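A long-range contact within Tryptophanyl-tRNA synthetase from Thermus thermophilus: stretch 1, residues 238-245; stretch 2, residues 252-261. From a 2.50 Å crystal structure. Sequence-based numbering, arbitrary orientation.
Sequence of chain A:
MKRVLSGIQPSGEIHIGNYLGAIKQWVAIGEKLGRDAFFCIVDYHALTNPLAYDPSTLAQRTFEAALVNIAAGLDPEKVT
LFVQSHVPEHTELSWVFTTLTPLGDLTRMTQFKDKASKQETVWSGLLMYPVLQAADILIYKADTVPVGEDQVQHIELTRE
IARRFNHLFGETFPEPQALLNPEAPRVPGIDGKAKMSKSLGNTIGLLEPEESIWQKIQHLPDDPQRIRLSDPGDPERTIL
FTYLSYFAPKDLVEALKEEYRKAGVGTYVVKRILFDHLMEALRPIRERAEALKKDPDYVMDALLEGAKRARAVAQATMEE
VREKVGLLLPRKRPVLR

Stretch 1, residues 238-245: TILFTYLS
Stretch 2 (252-261) LVEALKEEYR

What fills the centre of the contact? The ring of F241 does, a knob seated among V253, L256, K257 and Y260 of the other helix and the residue most covered by the opposing stretch. Its chi1 is -89° (m) and its chi2 -88°. Its CE1 lies 4.0 Å from L256 CB, its CD1 3.2 Å from K257 CG, and its edge turns toward the face of Y260, with CE2 3.6 Å from Y260 CG. The two ring centroids are 5.0 Å apart and the planes meet at 61°, an edge-to-face arrangement that sets the slightly positive ring hydrogens of F241 against the electron-rich face of the tyrosine. Y260 reaches this position with chi1 -176° (t) and chi2 80°.

How does the apolar packing continue from F241? One turn later, L244 (chi1 t, chi2 p) also points toward the second helix. Its CG is 3.8 Å from V253 CG2 and its CD2 is 4.0 Å from L256 CD2, ordinary van der Waals distances for branched aliphatic groups excluding water together. V253 is t; L256 has an off-well chi1 of -122° and chi2 of 40° (p). The two stretches bury 396 Å² between them, both sides summed.

What backbone arrangement brings these side chains together? Residues 239-245 and 252-261 are helical, with phi mostly near -65° and psi near -40°; F241 is flatter, at -87/-11. The helices run nearly antiparallel, at 163°, and their axes approach to 10.5 Å. In register, F241 CA stands 7.8 Å from K257 CA, and S245 CA stands 6.5 Å from V253 CA, so four residues forward on one helix match four backward on the other. Backbone bonds such as L244 N to L240 O (3.2 Å) and K257 N to V253 O (3.1 Å) hold each helix internally.

What happens at the polar edge? No hydrogen bond crosses between the stretches, so the contact rests on apolar packing. S245 (chi1 m) points sideways and turns its hydroxyl back on its own helix, where OG donates to F241 O at a very short 2.4 Å; across the gap, S245 OG only grazes V253 CG1 at 4.2 Å. K257, with chi values m, t, m, t, also leaves CB sideways, and its aliphatic CG borders F241 although the residue is exposed. At the other end, T238 (chi1 m) brings OG1 to 4.1 Å from Y260 OH, too far for a hydrogen bond, and OG1 is satisfied elsewhere in the structure.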

ATOM      1  N   THR A 238     -24.761 -31.597 -28.133  1.00 49.37           N
ATOM      2  CA  THR A 238     -25.384 -31.210 -26.867  1.00 58.19           C
ATOM      3  C   THR A 238     -24.354 -31.130 -25.725  1.00 62.66           C
ATOM      4  O   THR A 238     -23.416 -31.936 -25.663  1.00 66.01           O
ATOM      5  CB  THR A 238     -26.474 -32.218 -26.471  1.00 57.00           C
ATOM      6  OG1 THR A 238     -27.247 -32.556 -27.630  1.00 55.49           O
ATOM      7  CG2 THR A 238     -27.387 -31.628 -25.400  1.00 35.31           C
ATOM      8  N   ILE A 239     -24.523 -30.169 -24.819  1.00 62.46           N
ATOM      9  CA  ILE A 239     -23.571 -30.046 -23.722  1.00 63.88           C
ATOM     10  C   ILE A 239     -23.552 -31.391 -23.003  1.00 62.16           C
ATOM     11  O   ILE A 239     -22.580 -31.740 -22.329  1.00 55.89           O
ATOM     12  CB  ILE A 239     -23.948 -28.898 -22.728  1.00 63.48           C
ATOM     13  CG1 ILE A 239     -25.128 -29.300 -21.849  1.00 66.02           C
ATOM     14  CG2 ILE A 239     -24.290 -27.632 -23.501  1.00 53.37           C
ATOM     15  CD1 ILE A 239     -25.428 -28.284 -20.750  1.00 68.93           C
ATOM     16  N   LEU A 240     -24.628 -32.152 -23.188  1.00 56.93           N
ATOM     17  CA  LEU A 240     -24.766 -33.468 -22.584  1.00 56.90           C
ATOM     18  C   LEU A 240     -23.609 -34.395 -22.967  1.00 54.85           C
ATOM     19  O   LEU A 240     -23.078 -35.114 -22.110  1.00 59.82           O
ATOM     20  CB  LEU A 240     -26.087 -34.101 -23.008  1.00 58.21           C
ATOM     21  CG  LEU A 240     -26.452 -35.412 -22.317  1.00 63.63           C
ATOM     22  CD1 LEU A 240     -26.902 -35.137 -20.893  1.00 62.14           C
ATOM     23  CD2 LEU A 240     -27.567 -36.089 -23.090  1.00 72.70           C
ATOM     24  N   PHE A 241     -23.217 -34.391 -24.240  1.00 51.78           N
ATOM     25  CA  PHE A 241     -22.112 -35.242 -24.682  1.00 40.71           C
ATOM     26  C   PHE A 241     -20.766 -34.575 -24.496  1.00 44.34           C
ATOM     27  O   PHE A 241     -19.728 -35.225 -24.638  1.00 40.38           O
ATOM     28  CB  PHE A 241     -22.291 -35.651 -26.142  1.00 46.63           C
ATOM     29  CG  PHE A 241     -23.071 -36.919 -26.313  1.00 51.16           C
ATOM     30  CD1 PHE A 241     -22.428 -38.150 -26.305  1.00 54.73           C
ATOM     31  CD2 PHE A 241     -24.463 -36.890 -26.411  1.00 58.37           C
ATOM     32  CE1 PHE A 241     -23.160 -39.337 -26.385  1.00 49.14           C
ATOM     33  CE2 PHE A 241     -25.207 -38.072 -26.493  1.00 53.92           C
ATOM     34  CZ  PHE A 241     -24.555 -39.294 -26.478  1.00 51.93           C
ATOM     35  N   THR A 242     -20.782 -33.278 -24.187  1.00 43.07           N
ATOM     36  CA  THR A 242     -19.547 -32.533 -23.948  1.00 40.30           C
ATOM     37  C   THR A 242     -19.079 -32.937 -22.552  1.00 40.84           C
ATOM     38  O   THR A 242     -17.932 -33.355 -22.358  1.00 41.96           O
ATOM     39  CB  THR A 242     -19.793 -31.013 -24.002  1.00 46.10           C
ATOM     40  OG1 THR A 242     -20.180 -30.642 -25.332  1.00 50.72           O
ATOM     41  CG2 THR A 242     -18.541 -30.247 -23.622  1.00 44.43           C
ATOM     42  N   TYR A 243     -19.985 -32.823 -21.586  1.00 38.11           N
ATOM     43  CA  TYR A 243     -19.694 -33.210 -20.219  1.00 33.78           C
ATOM     44  C   TYR A 243     -19.320 -34.674 -20.231  1.00 37.52           C
ATOM     45  O   TYR A 243     -18.322 -35.066 -19.633  1.00 48.55           O
ATOM     46  CB  TYR A 243     -20.914 -33.038 -19.329  1.00 27.19           C
ATOM     47  CG  TYR A 243     -21.303 -31.612 -19.027  1.00 36.00           C
ATOM     48  CD1 TYR A 243     -22.388 -31.344 -18.198  1.00 41.44           C
ATOM     49  CD2 TYR A 243     -20.589 -30.531 -19.549  1.00 33.93           C
ATOM     50  CE1 TYR A 243     -22.764 -30.038 -17.889  1.00 38.33           C
ATOM     51  CE2 TYR A 243     -20.960 -29.208 -19.239  1.00 36.62           C
ATOM     52  CZ  TYR A 243     -22.054 -28.978 -18.411  1.00 33.99           C
ATOM     53  OH  TYR A 243     -22.487 -27.696 -18.137  1.00 36.27           O
ATOM     54  N   LEU A 244     -20.119 -35.490 -20.914  1.00 42.52           N
ATOM     55  CA  LEU A 244     -19.843 -36.925 -20.971  1.00 42.48           C
ATOM     56  C   LEU A 244     -18.389 -37.179 -21.364  1.00 43.21           C
ATOM     57  O   LEU A 244     -17.732 -38.069 -20.826  1.00 47.03           O
ATOM     58  CB  LEU A 244     -20.774 -37.614 -21.976  1.00 40.63           C
ATOM     59  CG  LEU A 244     -20.647 -39.140 -22.099  1.00 32.08           C
ATOM     60  CD1 LEU A 244     -21.182 -39.796 -20.843  1.00 25.70           C
ATOM     61  CD2 LEU A 244     -21.414 -39.631 -23.316  1.00 28.28           C
ATOM     62  N   SER A 245     -17.894 -36.378 -22.299  1.00 48.45           N
ATOM     63  CA  SER A 245     -16.521 -36.500 -22.797  1.00 51.88           C
ATOM     64  C   SER A 245     -15.481 -36.241 -21.709  1.00 48.94           C
ATOM     65  O   SER A 245     -14.429 -36.892 -21.652  1.00 40.36           O
ATOM     66  CB  SER A 245     -16.319 -35.510 -23.940  1.00 53.72           C
ATOM     67  OG  SER A 245     -17.390 -35.632 -24.863  1.00 53.50           O
ATOM     68  N   LEU A 252     -16.467 -45.831 -24.579  1.00 53.25           N
ATOM     69  CA  LEU A 252     -17.863 -45.723 -24.170  1.00 52.01           C
ATOM     70  C   LEU A 252     -18.554 -44.499 -24.769  1.00 52.24           C
ATOM     71  O   LEU A 252     -19.712 -44.578 -25.195  1.00 57.91           O
ATOM     72  CB  LEU A 252     -17.959 -45.690 -22.642  1.00 43.73           C
ATOM     73  CG  LEU A 252     -19.282 -45.289 -21.983  1.00 52.24           C
ATOM     74  CD1 LEU A 252     -20.460 -46.006 -22.656  1.00 56.24           C
ATOM     75  CD2 LEU A 252     -19.216 -45.620 -20.486  1.00 40.53           C
ATOM     76  N   VAL A 253     -17.843 -43.376 -24.822  1.00 46.05           N
ATOM     77  CA  VAL A 253     -18.420 -42.146 -25.355  1.00 43.99           C
ATOM     78  C   VAL A 253     -18.666 -42.224 -26.859  1.00 46.50           C
ATOM     79  O   VAL A 253     -19.705 -41.788 -27.341  1.00 44.68           O
ATOM     80  CB  VAL A 253     -17.513 -40.908 -25.045  1.00 42.06           C
ATOM     81  CG1 VAL A 253     -18.039 -39.684 -25.789  1.00 33.04           C
ATOM     82  CG2 VAL A 253     -17.478 -40.630 -23.530  1.00 25.21           C
ATOM     83  N   GLU A 254     -17.711 -42.786 -27.595  1.00 52.58           N
ATOM     84  CA  GLU A 254     -17.822 -42.905 -29.051  1.00 56.27           C
ATOM     85  C   GLU A 254     -19.016 -43.774 -29.467  1.00 50.55           C
ATOM     86  O   GLU A 254     -19.762 -43.430 -30.395  1.00 43.77           O
ATOM     87  CB  GLU A 254     -16.530 -43.500 -29.628  1.00 61.11           C
ATOM     88  CG  GLU A 254     -16.449 -45.025 -29.517  1.00 80.28           C
ATOM     89  CD  GLU A 254     -15.196 -45.614 -30.161  1.00 94.41           C
ATOM     90  OE1 GLU A 254     -15.201 -46.834 -30.469  1.00 96.66           O
ATOM     91  OE2 GLU A 254     -14.208 -44.862 -30.349  1.00 99.79           O
ATOM     92  N   ALA A 255     -19.189 -44.894 -28.767  1.00 46.89           N
ATOM     93  CA  ALA A 255     -20.269 -45.846 -29.038  1.00 47.57           C
ATOM     94  C   ALA A 255     -21.631 -45.261 -28.708  1.00 51.33           C
ATOM     95  O   ALA A 255     -22.603 -45.472 -29.438  1.00 54.49           O
ATOM     96  CB  ALA A 255     -20.063 -47.117 -28.245  1.00 26.51           C
ATOM     97  N   LEU A 256     -21.698 -44.534 -27.600  1.00 53.73           N
ATOM     98  CA  LEU A 256     -22.949 -43.923 -27.172  1.00 53.68           C
ATOM     99  C   LEU A 256     -23.368 -42.873 -28.188  1.00 53.93           C
ATOM    100  O   LEU A 256     -24.559 -42.701 -28.460  1.00 45.97           O
ATOM    101  CB  LEU A 256     -22.764 -43.293 -25.791  1.00 55.11           C
ATOM    102  CG  LEU A 256     -23.653 -43.725 -24.620  1.00 51.71           C
ATOM    103  CD1 LEU A 256     -23.890 -45.220 -24.618  1.00 45.78           C
ATOM    104  CD2 LEU A 256     -22.972 -43.279 -23.329  1.00 48.67           C
ATOM    105  N   LYS A 257     -22.388 -42.175 -28.757  1.00 57.42           N
ATOM    106  CA  LYS A 257     -22.682 -41.148 -29.758  1.00 60.22           C
ATOM    107  C   LYS A 257     -23.251 -41.763 -31.033  1.00 57.28           C
ATOM    108  O   LYS A 257     -24.323 -41.364 -31.496  1.00 55.22           O
ATOM    109  CB  LYS A 257     -21.434 -40.318 -30.084  1.00 55.75           C
ATOM    110  CG  LYS A 257     -21.168 -39.203 -29.081  1.00 60.78           C
ATOM    111  CD  LYS A 257     -20.105 -38.231 -29.557  1.00 57.71           C
ATOM    112  CE  LYS A 257     -18.779 -38.925 -29.785  1.00 67.67           C
ATOM    113  NZ  LYS A 257     -17.729 -37.943 -30.184  1.00 77.70           N
ATOM    114  N   GLU A 258     -22.537 -42.727 -31.600  1.00 57.05           N
ATOM    115  CA  GLU A 258     -23.009 -43.389 -32.806  1.00 61.49           C
ATOM    116  C   GLU A 258     -24.486 -43.768 -32.582  1.00 61.97           C
ATOM    117  O   GLU A 258     -25.353 -43.452 -33.403  1.00 62.63           O
ATOM    118  CB  GLU A 258     -22.169 -44.645 -33.073  1.00 64.43           C
ATOM    119  CG  GLU A 258     -22.261 -45.166 -34.504  1.00 78.08           C
ATOM    120  CD  GLU A 258     -21.823 -44.129 -35.538  1.00 81.78           C
ATOM    121  OE1 GLU A 258     -20.677 -43.634 -35.437  1.00 89.52           O
ATOM    122  OE2 GLU A 258     -22.619 -43.811 -36.451  1.00 79.28           O
ATOM    123  N   GLU A 259     -24.753 -44.406 -31.444  1.00 52.27           N
ATOM    124  CA  GLU A 259     -26.086 -44.853 -31.057  1.00 51.48           C
ATOM    125  C   GLU A 259     -27.074 -43.696 -30.840  1.00 54.29           C
ATOM    126  O   GLU A 259     -28.261 -43.830 -31.124  1.00 58.74           O
ATOM    127  CB  GLU A 259     -25.972 -45.694 -29.780  1.00 56.08           C
ATOM    128  CG  GLU A 259     -27.058 -46.728 -29.550  1.00 59.97           C
ATOM    129  CD  GLU A 259     -27.108 -47.783 -30.638  1.00 68.90           C
ATOM    130  OE1 GLU A 259     -26.035 -48.275 -31.045  1.00 69.69           O
ATOM    131  OE2 GLU A 259     -28.230 -48.129 -31.079  1.00 74.44           O
ATOM    132  N   TYR A 260     -26.593 -42.564 -30.336  1.00 52.47           N
ATOM    133  CA  TYR A 260     -27.466 -41.413 -30.103  1.00 52.91           C
ATOM    134  C   TYR A 260     -27.950 -40.894 -31.458  1.00 58.30           C
ATOM    135  O   TYR A 260     -29.067 -40.381 -31.590  1.00 51.68           O
ATOM    136  CB  TYR A 260     -26.695 -40.304 -29.372  1.00 51.83           C
ATOM    137  CG  TYR A 260     -27.525 -39.087 -28.984  1.00 45.87           C
ATOM    138  CD1 TYR A 260     -28.334 -39.101 -27.849  1.00 49.91           C
ATOM    139  CD2 TYR A 260     -27.493 -37.922 -29.751  1.00 51.98           C
ATOM    140  CE1 TYR A 260     -29.094 -37.984 -27.480  1.00 53.68           C
ATOM    141  CE2 TYR A 260     -28.247 -36.794 -29.394  1.00 57.50           C
ATOM    142  CZ  TYR A 260     -29.046 -36.834 -28.256  1.00 56.53           C
ATOM    143  OH  TYR A 260     -29.796 -35.731 -27.901  1.00 56.67           O
ATOM    144  N   ARG A 261     -27.085 -41.025 -32.460  1.00 63.35           N
ATOM    145  CA  ARG A 261     -27.381 -40.590 -33.824  1.00 67.83           C
ATOM    146  C   ARG A 261     -28.397 -41.507 -34.513  1.00 67.46           C
ATOM    147  O   ARG A 261     -29.113 -41.074 -35.410  1.00 68.17           O
ATOM    148  CB  ARG A 261     -26.090 -40.542 -34.657  1.00 66.96           C
ATOM    149  CG  ARG A 261     -25.194 -39.342 -34.389  1.00 55.61           C
ATOM    150  CD  ARG A 261     -23.877 -39.476 -35.130  1.00 63.96           C
ATOM    151  NE  ARG A 261     -23.253 -38.179 -35.390  1.00 82.63           N
ATOM    152  CZ  ARG A 261     -22.901 -37.299 -34.454  1.00 87.24           C
ATOM    153  NH1 ARG A 261     -22.340 -36.143 -34.809  1.00 79.19           N
ATOM    154  NH2 ARG A 261     -23.106 -37.569 -33.166  1.00 86.57           N
TER